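Local coordinates for cell envelope-related transcriptional attenuator domain-containing protein (Streptococcus agalactiae, PDB 3OKZ) that is of unknown function but, as a LytR/CpsA/Psr (LCP) family member, probably takes part in attaching glycopolymers to the streptococcal cell wall, at residues 116-119 / 120-124; 182-185 / 186-189. One frame throughout, in Å; residues are numbered along the deposited sequence.

Contact 1 (116-119 / 120-124)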
loop_
_atom_site.group_PDB
_atom_site.type_symbol
_atom_site.label_atom_id
_atom_site.label_comp_id
_atom_site.label_asym_id
_atom_site.label_seq_id
_atom_site.Cartn_x
_atom_site.Cartn_y
_atom_site.Cartn_z
ATOM N N ASN A 116 -11.210 2.347 2.640
ATOM C CA ASN A 116 -11.981 1.475 1.759
ATOM C C ASN A 116 -12.200 2.157 0.425
ATOM O O ASN A 116 -11.839 3.322 0.244
ATOM C CB ASN A 116 -13.331 1.097 2.378
ATOM C CG ASN A 116 -14.187 2.293 2.669
ATOM O OD1 ASN A 116 -14.400 3.139 1.807
ATOM N ND2 ASN A 116 -14.690 2.374 3.888
HETATM N N MSE A 117 -12.818 1.443 -0.504
HETATM C CA MSE A 117 -13.028 1.981 -1.836
HETATM C C MSE A 117 -13.826 3.268 -1.905
HETATM O O MSE A 117 -13.562 4.107 -2.761
HETATM C CB MSE A 117 -13.638 0.909 -2.736
HETATM C CG MSE A 117 -12.795 -0.372 -2.793
HETATM SE SE MSE A 117 -10.960 -0.084 -3.384
HETATM C CE MSE A 117 -10.056 -0.169 -1.679
ATOM N N GLN A 118 -14.791 3.436 -1.007
ATOM C CA GLN A 118 -15.588 4.656 -1.012
ATOM C C GLN A 118 -14.650 5.781 -0.653
ATOM O O GLN A 118 -14.667 6.842 -1.275
ATOM C CB GLN A 118 -16.710 4.603 0.024
ATOM C CG GLN A 118 -17.669 5.783 -0.077
ATOM C CD GLN A 118 -18.536 5.732 -1.328
ATOM O OE1 GLN A 118 -19.367 4.829 -1.476
ATOM N NE2 GLN A 118 -18.345 6.694 -2.240
ATOM N N GLY A 119 -13.823 5.523 0.354
ATOM C CA GLY A 119 -12.862 6.502 0.817
ATOM C C GLY A 119 -11.990 7.011 -0.304
ATOM O O GLY A 119 -11.781 8.212 -0.425
ATOM N N LEU A 120 -11.468 6.104 -1.125
ATOM C CA LEU A 120 -10.631 6.526 -2.235
ATOM C C LEU A 120 -11.478 7.394 -3.139
ATOM O O LEU A 120 -11.118 8.529 -3.431
ATOM C CB LEU A 120 -10.109 5.333 -3.041
ATOM C CG LEU A 120 -9.320 5.798 -4.280
ATOM C CD1 LEU A 120 -8.080 6.572 -3.795
ATOM C CD2 LEU A 120 -8.923 4.614 -5.178
ATOM N N VAL A 121 -12.614 6.849 -3.567
ATOM C CA VAL A 121 -13.532 7.567 -4.442
ATOM C C VAL A 121 -13.853 8.952 -3.901
ATOM O O VAL A 121 -13.716 9.946 -4.610
ATOM C CB VAL A 121 -14.840 6.751 -4.666
ATOM C CG1 VAL A 121 -15.989 7.667 -5.086
ATOM C CG2 VAL A 121 -14.605 5.709 -5.765
ATOM N N ASP A 122 -14.281 9.018 -2.648
ATOM C CA ASP A 122 -14.593 10.307 -2.026
ATOM C C ASP A 122 -13.366 11.216 -1.990
ATOM O O ASP A 122 -13.438 12.395 -2.326
ATOM C CB ASP A 122 -15.102 10.098 -0.598
ATOM C CG ASP A 122 -16.501 9.530 -0.561
ATOM O OD1 ASP A 122 -16.919 9.044 0.514
ATOM O OD2 ASP A 122 -17.187 9.582 -1.608
ATOM N N LEU A 123 -12.237 10.649 -1.583
ATOM C CA LEU A 123 -10.991 11.399 -1.476
ATOM C C LEU A 123 -10.632 12.100 -2.781
ATOM O O LEU A 123 -10.334 13.293 -2.794
ATOM C CB LEU A 123 -9.864 10.463 -1.043
ATOM C CG LEU A 123 -8.552 11.124 -0.629
ATOM C CD1 LEU A 123 -8.812 12.305 0.320
ATOM C CD2 LEU A 123 -7.658 10.049 0.007
ATOM N N VAL A 124 -10.658 11.364 -3.880
ATOM C CA VAL A 124 -10.360 11.966 -5.164
ATOM C C VAL A 124 -11.344 13.108 -5.421
ATOM O O VAL A 124 -10.938 14.230 -5.715
ATOM C CB VAL A 124 -10.462 10.926 -6.301
ATOM C CG1 VAL A 124 -10.431 11.621 -7.653
ATOM C CG2 VAL A 124 -9.319 9.923 -6.184
#
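OD1 of N116, a residue whose backbone O also accepts from L120 N at 3.1 Å, is gripped by two main-chain N-H groups of the first helical turn. The better bond comes from G119 N, 2.9 Å from N116 OD1 and tilted 26° from the plane of the side-chain carbonyl; Q118 N adds a weak, strongly bent one. Two donors that have no carbonyl before them in the helix are thus answered by a single oxygen. The regular bonds then take over, with V121 N on M117 O, D122 N on Q118 O and L123 N on G119 O.

One turn up, a side-chain bond joins Q118 to D122. CG of Q118 leaves opposite the backbone N, and a bend at chi2 (70°) turns the amide up the helix. NE2 of Q118 then lies 3.2 Å from OD2 of D122, which it meets from above the carboxylate plane rather than in it. The stem of Q118 joins in, its CG 3.4 Å from OD1 of D122, while CG1 of V121 flanks Q118 NE2 at 3.8 Å. This polar pair lies towards solvent; M117, a selenomethionine, and V121 pack instead against L166 of helix 162-168. This is a classic asparagine N-cap, an Asx motif where the chain leaves a strand of the mixed sheet and enters helix 117-126.

Contact 2 (182-185 / 186-189); sequences RQKR and QREV
R187, buried, folds back over the exposed K184. R187 sets out with CG beside its backbone N (chi1 -71°) and bends at chi3, which lays the guanidinium across the helix so that CA of K184 sits 3.9 Å above the centre of one face. The group's nitrogens are also held: NH2 of R187 bonds to Q245 and NE weakly to S61. Close packing continues at Q186, whose CG rests 3.4 Å from the carbonyl O of R182, and at V189, whose CG2 lies 3.3 Å from O of R185 while the side chain touches I130. Four i to i+4 backbone bonds, donated by Q186 N through V189 N, hold the turn.

R185 reaches back past R182, whose CA lies over one face of its guanidinium, to a salt bridge with D175, before the helix, and to the carbonyl O atoms of Y168 and M171. R182, beside R170 and R172, is consistent with the arginine-lined pocket that in LCP relatives receives a polyprenyl pyrophosphate, and helix 178-200 probably forms one of its walls.

The loose, solvent side is K184, whose ammonium group approaches NH1 of R187, like charge to like, in a placement doubtful at this resolution. E188 is intermediate: it rests on V132, and its extended chain carries the carboxylate to a salt bridge with K192 and a weak bond with Y168 OH.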
loop_
_atom_site.group_PDB
_atom_site.type_symbol
_atom_site.label_atom_id
_atom_site.label_comp_id
_atom_site.label_asym_id
_atom_site.label_seq_id
_atom_site.Cartn_x
_atom_site.Cartn_y
_atom_site.Cartn_z
ATOM N N ARG A 182 -0.795 -2.200 -12.896
ATOM C CA ARG A 182 -1.861 -1.842 -11.973
ATOM C C ARG A 182 -1.349 -1.064 -10.763
ATOM O O ARG A 182 -2.029 -0.164 -10.264
ATOM C CB ARG A 182 -2.571 -3.101 -11.487
ATOM C CG ARG A 182 -3.585 -2.843 -10.400
ATOM C CD ARG A 182 -4.313 -4.117 -9.982
ATOM N NE ARG A 182 -5.358 -3.806 -9.013
ATOM C CZ ARG A 182 -5.972 -4.702 -8.250
ATOM N NH1 ARG A 182 -5.650 -5.989 -8.341
ATOM N NH2 ARG A 182 -6.899 -4.302 -7.387
ATOM N N GLN A 183 -0.158 -1.413 -10.283
ATOM C CA GLN A 183 0.404 -0.719 -9.131
ATOM C C GLN A 183 0.984 0.652 -9.440
ATOM O O GLN A 183 0.864 1.568 -8.623
ATOM C CB GLN A 183 1.446 -1.593 -8.435
ATOM C CG GLN A 183 0.786 -2.637 -7.546
ATOM C CD GLN A 183 1.769 -3.585 -6.955
ATOM O OE1 GLN A 183 2.370 -4.362 -7.670
ATOM N NE2 GLN A 183 1.953 -3.527 -5.644
ATOM N N LYS A 184 1.600 0.809 -10.612
ATOM C CA LYS A 184 2.163 2.110 -10.970
ATOM C C LYS A 184 0.968 3.053 -10.920
ATOM O O LYS A 184 1.005 4.100 -10.291
ATOM C CB LYS A 184 2.758 2.062 -12.385
ATOM C CG LYS A 184 3.903 3.031 -12.643
ATOM C CD LYS A 184 5.156 2.638 -11.873
ATOM C CE LYS A 184 6.270 3.685 -12.022
ATOM N NZ LYS A 184 7.476 3.424 -11.159
ATOM N N ARG A 185 -0.119 2.647 -11.558
ATOM C CA ARG A 185 -1.316 3.464 -11.567
ATOM C C ARG A 185 -1.832 3.717 -10.153
ATOM O O ARG A 185 -2.295 4.810 -9.844
ATOM C CB ARG A 185 -2.403 2.805 -12.436
ATOM C CG ARG A 185 -2.328 3.171 -13.911
ATOM C CD ARG A 185 -3.282 2.338 -14.751
ATOM N NE ARG A 185 -2.705 1.032 -15.057
ATOM C CZ ARG A 185 -3.332 -0.128 -14.891
ATOM N NH1 ARG A 185 -4.572 -0.153 -14.424
ATOM N NH2 ARG A 185 -2.706 -1.262 -15.164
ATOM N N GLN A 186 -1.756 2.710 -9.292
ATOM C CA GLN A 186 -2.213 2.870 -7.917
ATOM C C GLN A 186 -1.415 3.967 -7.212
ATOM O O GLN A 186 -1.981 4.789 -6.488
ATOM C CB GLN A 186 -2.048 1.566 -7.150
ATOM C CG GLN A 186 -3.244 0.635 -7.226
ATOM C CD GLN A 186 -3.046 -0.618 -6.388
ATOM O OE1 GLN A 186 -3.956 -1.435 -6.244
ATOM N NE2 GLN A 186 -1.844 -0.774 -5.833
ATOM N N ARG A 187 -0.100 3.973 -7.428
ATOM C CA ARG A 187 0.784 4.961 -6.819
ATOM C C ARG A 187 0.470 6.343 -7.363
ATOM O O ARG A 187 0.472 7.332 -6.639
ATOM C CB ARG A 187 2.246 4.611 -7.107
ATOM C CG ARG A 187 2.784 3.387 -6.371
ATOM C CD ARG A 187 4.168 3.030 -6.889
ATOM N NE ARG A 187 4.227 1.676 -7.444
ATOM C CZ ARG A 187 5.052 1.312 -8.420
ATOM N NH1 ARG A 187 5.880 2.202 -8.950
ATOM N NH2 ARG A 187 5.055 0.064 -8.870
ATOM N N GLU A 188 0.195 6.398 -8.652
ATOM C CA GLU A 188 -0.133 7.640 -9.313
ATOM C C GLU A 188 -1.320 8.314 -8.652
ATOM O O GLU A 188 -1.240 9.476 -8.258
ATOM C CB GLU A 188 -0.471 7.359 -10.772
ATOM C CG GLU A 188 -0.770 8.572 -11.619
ATOM C CD GLU A 188 -1.062 8.171 -13.045
ATOM O OE1 GLU A 188 -0.512 7.128 -13.472
ATOM O OE2 GLU A 188 -1.825 8.890 -13.735
ATOM N N VAL A 189 -2.432 7.594 -8.543
ATOM C CA VAL A 189 -3.623 8.171 -7.937
ATOM C C VAL A 189 -3.304 8.702 -6.529
ATOM O O VAL A 189 -3.729 9.797 -6.164
ATOM C CB VAL A 189 -4.796 7.141 -7.882
ATOM C CG1 VAL A 189 -6.068 7.813 -7.399
ATOM C CG2 VAL A 189 -5.054 6.570 -9.265
#

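Each contact lies within a single helix of one LCP domain, and the two helices are joined where CG2 of V124 meets CG1 of V189 at 4.1 Å, so the end of contact 1 packs on the end of contact 2. Their centres are about 15 Å apart. Contact 1 is partly buried and lies at the start of helix 117-126, where polar groups serve the helix end itself and a neutral amide pairs with a carboxylate near the surface. Contact 2 lies inside helix 178-200 and is mostly buried; R185 finds its partners in the chain before the helix and R187 in neighbouring strands, whereas E188 bonds to K192 of its own helix. Local chemistry therefore differs with position.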